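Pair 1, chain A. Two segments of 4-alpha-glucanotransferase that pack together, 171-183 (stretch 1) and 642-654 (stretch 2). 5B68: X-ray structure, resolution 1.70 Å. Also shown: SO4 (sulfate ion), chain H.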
# COMPACT_ATOMS: atom_id res chain seq x y z
N LYS A 171 -8.83 20.95 -2.73
CA LYS A 171 -9.36 21.22 -1.42
C LYS A 171 -8.29 21.52 -0.42
O LYS A 171 -8.33 22.58 0.25
CB LYS A 171 -10.29 20.11 -0.92
CG LYS A 171 -10.80 20.35 0.49
CD LYS A 171 -11.77 19.26 0.90
CE LYS A 171 -12.18 19.36 2.33
NZ LYS A 171 -13.27 20.34 2.42
N TYR A 172 -7.37 20.59 -0.26
CA TYR A 172 -6.27 20.75 0.65
C TYR A 172 -5.15 21.71 0.24
O TYR A 172 -4.49 22.26 1.09
CB TYR A 172 -5.83 19.42 1.24
CG TYR A 172 -7.00 18.77 1.92
CD1 TYR A 172 -7.56 19.35 3.05
CD2 TYR A 172 -7.58 17.64 1.41
CE1 TYR A 172 -8.66 18.79 3.66
CE2 TYR A 172 -8.68 17.07 2.01
CZ TYR A 172 -9.21 17.64 3.14
OH TYR A 172 -10.30 17.07 3.74
N LEU A 173 -4.97 21.92 -1.06
CA LEU A 173 -4.03 22.93 -1.51
C LEU A 173 -4.51 24.28 -1.03
O LEU A 173 -3.73 25.12 -0.61
CB LEU A 173 -3.96 22.96 -3.03
CG LEU A 173 -3.08 21.91 -3.70
CD1 LEU A 173 -3.28 21.95 -5.20
CD2 LEU A 173 -1.63 22.13 -3.36
N ASP A 174 -5.80 24.49 -1.16
CA ASP A 174 -6.48 25.69 -0.69
C ASP A 174 -6.61 25.83 0.82
O ASP A 174 -6.60 26.92 1.35
CB ASP A 174 -7.81 25.89 -1.42
CG ASP A 174 -7.63 26.16 -2.91
OD1 ASP A 174 -6.51 26.47 -3.34
OD2 ASP A 174 -8.60 26.05 -3.66
N SER A 175 -6.81 24.70 1.49
CA SER A 175 -7.05 24.67 2.92
C SER A 175 -6.14 23.63 3.59
O SER A 175 -6.56 22.56 3.94
CB SER A 175 -8.53 24.38 3.19
OG SER A 175 -8.82 24.38 4.56
N PRO A 176 -4.86 23.96 3.77
CA PRO A 176 -3.92 22.97 4.29
C PRO A 176 -4.24 22.51 5.70
O PRO A 176 -4.61 23.30 6.53
CB PRO A 176 -2.57 23.70 4.25
CG PRO A 176 -2.75 24.72 3.20
CD PRO A 176 -4.16 25.18 3.35
N ARG A 177 -4.06 21.23 5.94
CA ARG A 177 -4.41 20.61 7.20
C ARG A 177 -3.26 19.78 7.75
O ARG A 177 -2.30 19.50 7.07
CB ARG A 177 -5.61 19.69 7.07
CG ARG A 177 -6.80 20.30 6.39
CD ARG A 177 -7.37 21.50 7.12
NE ARG A 177 -8.43 22.05 6.31
CZ ARG A 177 -9.67 21.62 6.34
NH1 ARG A 177 -10.02 20.67 7.19
NH2 ARG A 177 -10.57 22.14 5.54
N SER A 178 -3.40 19.39 9.01
CA SER A 178 -2.43 18.49 9.64
C SER A 178 -3.11 17.22 10.03
O SER A 178 -4.34 17.19 10.17
CB SER A 178 -1.78 19.09 10.89
OG SER A 178 -2.72 19.18 11.95
N GLY A 179 -2.30 16.22 10.30
CA GLY A 179 -2.76 14.95 10.86
C GLY A 179 -1.68 14.29 11.65
O GLY A 179 -0.66 14.91 11.87
N VAL A 180 -1.94 13.06 12.10
CA VAL A 180 -1.10 12.32 12.96
C VAL A 180 -0.93 10.94 12.32
O VAL A 180 -1.89 10.39 11.74
CB VAL A 180 -1.74 12.11 14.37
CG1 VAL A 180 -0.92 11.14 15.22
CG2 VAL A 180 -1.95 13.46 15.11
N MET A 181 0.27 10.40 12.37
CA MET A 181 0.52 9.00 12.00
C MET A 181 0.79 8.14 13.22
O MET A 181 1.59 8.51 14.11
CB MET A 181 1.71 8.85 11.05
CG MET A 181 2.05 7.40 10.62
SD MET A 181 3.03 6.42 11.77
CE MET A 181 4.65 6.99 11.26
N ALA A 182 0.13 6.99 13.29
CA ALA A 182 0.35 6.05 14.37
C ALA A 182 0.50 4.63 13.82
O ALA A 182 -0.22 4.25 12.89
CB ALA A 182 -0.78 6.05 15.35
N GLN A 183 1.43 3.88 14.41
CA GLN A 183 1.52 2.44 14.18
C GLN A 183 0.55 1.79 15.14
O GLN A 183 0.85 1.52 16.32
CB GLN A 183 2.94 1.95 14.35
CG GLN A 183 3.89 2.59 13.40
CD GLN A 183 3.73 2.09 11.97
OE1 GLN A 183 3.95 0.91 11.74
NE2 GLN A 183 3.39 2.96 11.02
N PRO A 642 4.14 25.38 2.62
CA PRO A 642 2.90 25.40 1.84
C PRO A 642 2.29 24.03 1.53
O PRO A 642 1.33 23.97 0.79
CB PRO A 642 3.33 26.00 0.48
CG PRO A 642 4.79 25.90 0.46
CD PRO A 642 5.32 25.77 1.83
N SER A 643 2.84 22.96 2.10
CA SER A 643 2.29 21.62 1.89
C SER A 643 0.83 21.48 2.21
O SER A 643 0.39 21.89 3.29
CB SER A 643 3.07 20.62 2.73
OG SER A 643 4.41 20.48 2.24
N ALA A 644 0.06 20.88 1.28
CA ALA A 644 -1.36 20.63 1.47
C ALA A 644 -1.63 19.86 2.77
O ALA A 644 -2.57 20.17 3.48
CB ALA A 644 -1.89 19.85 0.32
N LEU A 645 -0.80 18.89 3.07
CA LEU A 645 -0.97 18.13 4.27
C LEU A 645 0.36 17.94 4.99
O LEU A 645 1.40 17.70 4.37
CB LEU A 645 -1.57 16.76 3.99
CG LEU A 645 -2.96 16.75 3.40
CD1 LEU A 645 -3.29 15.29 2.99
CD2 LEU A 645 -4.04 17.26 4.32
N THR A 646 0.30 18.01 6.32
CA THR A 646 1.48 17.72 7.18
C THR A 646 1.11 16.63 8.16
O THR A 646 -0.04 16.48 8.48
CB THR A 646 1.93 18.97 7.95
OG1 THR A 646 0.81 19.48 8.65
CG2 THR A 646 2.45 19.95 7.03
N CYS A 647 2.09 15.91 8.68
CA CYS A 647 1.81 14.78 9.51
C CYS A 647 2.76 14.79 10.65
O CYS A 647 3.98 14.94 10.42
CB CYS A 647 1.94 13.43 8.74
SG CYS A 647 1.24 12.09 9.75
N VAL A 648 2.18 14.75 11.87
CA VAL A 648 2.92 14.67 13.12
C VAL A 648 2.90 13.20 13.44
O VAL A 648 1.83 12.61 13.50
CB VAL A 648 2.18 15.43 14.26
CG1 VAL A 648 2.92 15.29 15.60
CG2 VAL A 648 1.93 16.85 13.87
N CYS A 649 4.06 12.62 13.63
CA CYS A 649 4.13 11.26 14.14
C CYS A 649 3.86 11.20 15.63
O CYS A 649 4.44 11.93 16.43
CB CYS A 649 5.45 10.60 13.79
SG CYS A 649 5.75 10.39 11.98
N LEU A 650 2.97 10.26 16.02
CA LEU A 650 2.52 10.13 17.36
C LEU A 650 3.71 9.90 18.27
O LEU A 650 3.73 10.40 19.42
CB LEU A 650 1.52 8.94 17.52
CG LEU A 650 0.93 8.76 18.92
CD1 LEU A 650 0.09 10.00 19.26
CD2 LEU A 650 0.10 7.46 19.02
N VAL A 651 4.67 9.14 17.80
CA VAL A 651 5.89 8.87 18.58
C VAL A 651 6.56 10.17 19.03
O VAL A 651 7.15 10.20 20.11
CB VAL A 651 6.95 8.02 17.79
CG1 VAL A 651 6.47 6.58 17.66
CG2 VAL A 651 7.32 8.58 16.44
N ASP A 652 6.54 11.16 18.16
CA ASP A 652 7.19 12.46 18.45
C ASP A 652 6.40 13.29 19.45
O ASP A 652 6.97 14.20 20.06
CB ASP A 652 7.40 13.28 17.16
CG ASP A 652 8.54 12.76 16.33
OD1 ASP A 652 9.22 11.85 16.83
OD2 ASP A 652 8.78 13.29 15.24
N MET A 653 5.12 12.98 19.66
CA MET A 653 4.28 13.67 20.61
C MET A 653 4.53 13.18 22.04
O MET A 653 4.14 13.87 22.99
CB MET A 653 2.79 13.59 20.22
CG MET A 653 2.51 14.05 18.83
SD MET A 653 0.77 14.00 18.39
CE MET A 653 0.23 15.70 18.73
N VAL A 654 5.16 12.02 22.23
CA VAL A 654 5.34 11.48 23.56
C VAL A 654 6.82 11.29 23.95
O VAL A 654 7.09 10.81 25.03
CB VAL A 654 4.58 10.14 23.72
CG1 VAL A 654 3.13 10.32 23.43
CG2 VAL A 654 5.16 9.11 22.79
S SO4 H . -14.06 20.65 6.28
O1 SO4 H . -14.92 21.77 5.83
O2 SO4 H . -14.81 19.35 6.38
O3 SO4 H . -12.98 20.51 5.28
O4 SO4 H . -13.52 20.99 7.61
O HOH W 1 -0.75 24.97 -0.37
O HOH W 2 3.99 7.37 15.18

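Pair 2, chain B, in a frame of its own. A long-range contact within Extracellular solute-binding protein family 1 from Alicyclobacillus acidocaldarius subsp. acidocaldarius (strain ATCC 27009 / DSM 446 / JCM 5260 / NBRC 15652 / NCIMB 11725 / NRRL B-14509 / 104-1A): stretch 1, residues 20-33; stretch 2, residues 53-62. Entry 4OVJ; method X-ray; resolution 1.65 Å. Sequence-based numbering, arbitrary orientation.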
# COMPACT_ATOMS: atom_id res chain seq x y z
N ASP B 20 32.44 6.26 -11.72
CA ASP B 20 33.00 4.90 -11.98
C ASP B 20 33.75 4.84 -13.32
O ASP B 20 33.33 5.47 -14.31
CB ASP B 20 31.87 3.86 -11.91
CG ASP B 20 32.30 2.50 -12.40
OD1 ASP B 20 32.69 2.39 -13.59
OD2 ASP B 20 32.23 1.54 -11.58
N SER B 21 34.85 4.08 -13.34
CA SER B 21 35.72 3.95 -14.50
C SER B 21 36.05 2.48 -14.82
O SER B 21 37.22 2.07 -14.81
CB SER B 21 37.01 4.69 -14.23
OG SER B 21 37.63 4.15 -13.07
N LYS B 22 35.01 1.69 -15.06
CA LYS B 22 35.15 0.33 -15.58
C LYS B 22 34.75 0.32 -17.05
O LYS B 22 34.08 1.23 -17.50
CB LYS B 22 34.25 -0.63 -14.82
CG LYS B 22 34.74 -0.92 -13.43
CD LYS B 22 33.80 -1.90 -12.76
CE LYS B 22 33.58 -1.53 -11.32
NZ LYS B 22 32.49 -2.35 -10.74
N PRO B 23 35.14 -0.74 -17.78
CA PRO B 23 34.73 -0.84 -19.17
C PRO B 23 33.20 -0.83 -19.33
O PRO B 23 32.46 -1.29 -18.45
CB PRO B 23 35.30 -2.19 -19.62
CG PRO B 23 36.38 -2.50 -18.66
CD PRO B 23 36.00 -1.86 -17.37
N VAL B 24 32.77 -0.29 -20.47
CA VAL B 24 31.38 -0.15 -20.77
C VAL B 24 30.66 -1.50 -20.81
O VAL B 24 31.19 -2.50 -21.30
CB VAL B 24 31.18 0.65 -22.08
CG1 VAL B 24 31.83 -0.06 -23.25
CG2 VAL B 24 29.71 0.88 -22.35
N VAL B 25 29.46 -1.52 -20.23
CA VAL B 25 28.59 -2.70 -20.26
C VAL B 25 27.18 -2.24 -20.54
O VAL B 25 26.86 -1.06 -20.39
CB VAL B 25 28.62 -3.50 -18.93
CG1 VAL B 25 30.04 -3.87 -18.54
CG2 VAL B 25 27.91 -2.76 -17.81
N THR B 26 26.34 -3.19 -20.94
CA THR B 26 24.92 -2.97 -21.13
C THR B 26 24.11 -3.88 -20.21
O THR B 26 24.36 -5.09 -20.12
CB THR B 26 24.51 -3.26 -22.58
OG1 THR B 26 25.21 -2.37 -23.44
CG2 THR B 26 23.00 -3.08 -22.79
N LEU B 27 23.14 -3.27 -19.52
CA LEU B 27 22.18 -3.99 -18.69
C LEU B 27 20.83 -3.95 -19.36
O LEU B 27 20.41 -2.88 -19.82
CB LEU B 27 22.01 -3.31 -17.33
CG LEU B 27 23.25 -3.17 -16.46
CD1 LEU B 27 22.99 -2.24 -15.29
CD2 LEU B 27 23.68 -4.53 -15.95
N THR B 28 20.13 -5.08 -19.40
CA THR B 28 18.72 -5.09 -19.83
C THR B 28 17.82 -4.89 -18.61
O THR B 28 18.15 -5.32 -17.51
CB THR B 28 18.36 -6.42 -20.51
OG1 THR B 28 18.84 -7.50 -19.71
CG2 THR B 28 19.00 -6.48 -21.89
N PHE B 29 16.69 -4.22 -18.81
CA PHE B 29 15.81 -3.78 -17.73
C PHE B 29 14.37 -4.00 -18.15
O PHE B 29 13.85 -3.27 -19.00
CB PHE B 29 16.07 -2.31 -17.44
CG PHE B 29 15.12 -1.67 -16.44
CD1 PHE B 29 14.53 -2.39 -15.41
CD2 PHE B 29 14.88 -0.30 -16.51
CE1 PHE B 29 13.70 -1.77 -14.49
CE2 PHE B 29 14.05 0.31 -15.60
CZ PHE B 29 13.46 -0.41 -14.58
N GLY B 30 13.74 -5.01 -17.56
CA GLY B 30 12.34 -5.33 -17.82
C GLY B 30 11.43 -4.68 -16.80
O GLY B 30 11.72 -4.66 -15.61
N PHE B 31 10.31 -4.13 -17.26
CA PHE B 31 9.31 -3.57 -16.36
C PHE B 31 7.95 -3.55 -17.04
O PHE B 31 7.86 -3.71 -18.25
CB PHE B 31 9.73 -2.17 -15.86
CG PHE B 31 9.83 -1.15 -16.94
CD1 PHE B 31 10.98 -1.05 -17.72
CD2 PHE B 31 8.78 -0.27 -17.16
CE1 PHE B 31 11.07 -0.09 -18.72
CE2 PHE B 31 8.87 0.68 -18.16
CZ PHE B 31 10.01 0.76 -18.94
N TRP B 32 6.91 -3.41 -16.23
CA TRP B 32 5.54 -3.30 -16.72
C TRP B 32 4.99 -1.94 -16.35
O TRP B 32 5.55 -1.23 -15.51
CB TRP B 32 4.64 -4.39 -16.12
CG TRP B 32 4.15 -4.12 -14.70
CD1 TRP B 32 3.06 -3.39 -14.33
CD2 TRP B 32 4.74 -4.59 -13.48
NE1 TRP B 32 2.94 -3.36 -12.97
CE2 TRP B 32 3.95 -4.10 -12.42
CE3 TRP B 32 5.84 -5.40 -13.18
CZ2 TRP B 32 4.23 -4.37 -11.07
CZ3 TRP B 32 6.14 -5.66 -11.84
CH2 TRP B 32 5.33 -5.14 -10.80
N GLY B 33 3.87 -1.60 -16.96
CA GLY B 33 3.16 -0.41 -16.57
C GLY B 33 2.17 0.05 -17.62
O GLY B 33 2.08 -0.52 -18.71
N PRO B 53 27.75 7.11 -17.62
CA PRO B 53 27.88 6.93 -19.08
C PRO B 53 28.65 5.68 -19.51
O PRO B 53 28.68 5.38 -20.70
CB PRO B 53 28.61 8.19 -19.52
CG PRO B 53 29.36 8.64 -18.31
CD PRO B 53 28.49 8.29 -17.14
N ASN B 54 29.24 4.93 -18.59
CA ASN B 54 29.81 3.63 -18.96
C ASN B 54 28.85 2.44 -18.75
O ASN B 54 29.26 1.28 -18.78
CB ASN B 54 31.11 3.39 -18.22
CG ASN B 54 30.96 3.50 -16.74
OD1 ASN B 54 30.01 4.10 -16.23
ND2 ASN B 54 31.92 2.92 -16.03
N ILE B 55 27.57 2.74 -18.54
CA ILE B 55 26.56 1.70 -18.43
C ILE B 55 25.41 2.07 -19.35
O ILE B 55 24.71 3.07 -19.14
CB ILE B 55 26.06 1.54 -16.98
CG1 ILE B 55 27.24 1.24 -16.04
CG2 ILE B 55 25.02 0.41 -16.90
CD1 ILE B 55 26.92 1.32 -14.55
N HIS B 56 25.19 1.26 -20.38
CA HIS B 56 23.99 1.38 -21.18
C HIS B 56 22.85 0.59 -20.54
O HIS B 56 23.05 -0.50 -20.01
CB HIS B 56 24.19 0.79 -22.57
CG HIS B 56 25.29 1.41 -23.36
ND1 HIS B 56 25.32 2.75 -23.69
CD2 HIS B 56 26.35 0.85 -23.99
CE1 HIS B 56 26.38 3.00 -24.44
NE2 HIS B 56 27.01 1.86 -24.64
N ILE B 57 21.65 1.15 -20.63
CA ILE B 57 20.45 0.44 -20.24
C ILE B 57 19.62 0.15 -21.49
O ILE B 57 19.28 1.07 -22.26
CB ILE B 57 19.60 1.25 -19.24
CG1 ILE B 57 20.43 1.61 -18.01
CG2 ILE B 57 18.35 0.47 -18.86
CD1 ILE B 57 20.93 0.42 -17.22
N GLN B 58 19.32 -1.13 -21.69
CA GLN B 58 18.44 -1.56 -22.73
C GLN B 58 17.10 -1.92 -22.11
O GLN B 58 16.97 -2.96 -21.47
CB GLN B 58 19.05 -2.75 -23.45
CG GLN B 58 18.22 -3.28 -24.58
CD GLN B 58 18.88 -4.45 -25.28
OE1 GLN B 58 20.10 -4.56 -25.32
NE2 GLN B 58 18.06 -5.33 -25.84
N THR B 59 16.10 -1.06 -22.28
CA THR B 59 14.80 -1.31 -21.68
C THR B 59 14.04 -2.39 -22.44
O THR B 59 14.16 -2.52 -23.66
CB THR B 59 13.95 -0.04 -21.57
OG1 THR B 59 13.74 0.52 -22.87
CG2 THR B 59 14.64 0.96 -20.68
N GLU B 60 13.28 -3.18 -21.68
CA GLU B 60 12.42 -4.22 -22.21
C GLU B 60 11.06 -4.00 -21.54
O GLU B 60 10.66 -4.73 -20.63
CB GLU B 60 13.00 -5.60 -21.90
CG GLU B 60 14.34 -5.88 -22.57
CD GLU B 60 14.88 -7.28 -22.29
OE1 GLU B 60 14.30 -7.99 -21.45
OE2 GLU B 60 15.89 -7.67 -22.92
N PHE B 61 10.37 -2.96 -21.97
CA PHE B 61 9.04 -2.65 -21.49
C PHE B 61 8.10 -3.75 -21.96
O PHE B 61 8.03 -4.03 -23.15
CB PHE B 61 8.58 -1.32 -22.04
CG PHE B 61 7.17 -0.98 -21.69
CD1 PHE B 61 6.78 -0.89 -20.36
CD2 PHE B 61 6.22 -0.75 -22.68
CE1 PHE B 61 5.48 -0.57 -20.02
CE2 PHE B 61 4.92 -0.41 -22.35
CZ PHE B 61 4.55 -0.32 -21.02
N GLY B 62 7.41 -4.37 -21.01
CA GLY B 62 6.60 -5.55 -21.30
C GLY B 62 5.13 -5.29 -21.41
O GLY B 62 4.35 -6.24 -21.55
O HOH W 3 30.57 -0.37 -16.73

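Both pairs are two parallel strands joined edge to edge, and the N, CA and C atoms of 14 central residues superpose with an RMSD of 0.6 Å. The strand axes approach to 4.3 Å at -37° in pair 1 and to 4.5 Å at -24° in pair 2. The match runs from A:Ser175 on B:Pro23 to A:Gln183 on B:Phe31, and from A:Ser643 on B:Pro53 to A:Leu650 on B:Glu60; it is tightest at A:Leu645 and B:Ile55, whose CA atoms fall 0.2 Å apart.

The hydrogen bonds follow the same register. A:Arg177 N donates to A:Ala644 O (3.1 Å), as B:Val25 N does to B:Asn54 O (3.2 Å); A:Val648 N to A:Gly179 O (2.8 Å) corresponds to B:Gln58 N to B:Leu27 O (2.8 Å). Every second residue of the first strand thus donates and accepts, the usual parallel pattern. At A:Leu650 N to A:Met181 O (2.9 Å) the bond persists although a weakly bonded helix begins about there; its counterpart is B:Glu60 N to B:Phe29 O (2.7 Å). Pair 2 continues as strand, adding B:Gly62 N to B:Phe31 O (2.9 Å), and buries 1001 Å² against 736 Å².

On the face carrying A:Met181, to which a CB on A:Gly179 would point, the glycine leaves the cross-strand packing to its neighbours: A:Met181 CB lies 3.5 Å from A:Cys647 SG, and A:Met181 CE 3.6 Å from A:Cys649 SG. In pair 2 the glycine position holds B:Leu27, whose CD1 reaches both B:Ile55 CG2 (3.7 Å) and B:Ile57 CD1 (3.9 Å). B:Phe29, matching A:Met181, places CB 3.9 Å from B:Ile57 CG2, at the position of A:Cys647. A:Met181 against A:Cys647 is thus matched by B:Phe29 against B:Ile57; the contacts of B:Leu27 have no side-chain counterpart, because A:Gly179 has none.

On the opposite face A:Ser178 and A:Thr646 match the equally polar B:Thr26 and B:His56; polarity differs further on, where A:Val180 and A:Val648 match B:Thr28 and B:Gln58. A:Val180 CG1 packs on A:Leu650 CB at 4.0 Å; the matching B:Thr28 sets CG2 3.5 Å from B:Glu60 OE2, a carboxylate where pair 1 has leucine.

The N-terminal ends are held differently. A:Ala644 has its CB 4.1 Å from A:Tyr172 CB, beside the helix that precedes the strand. B:Asn54, with side-chain centres only 0.8 Å apart after superposition, instead ties down a loop: ND2 donates to B:Asp20 OD1 (2.6 Å) and B:Lys22 O (3.1 Å). Arginine at the B:Val25 position turns its end away from the second strand, where A:Arg177 NE donates to A:Ser175 OG (2.9 Å) and A:Arg177 NH2 to sulfate O3 (2.9 Å).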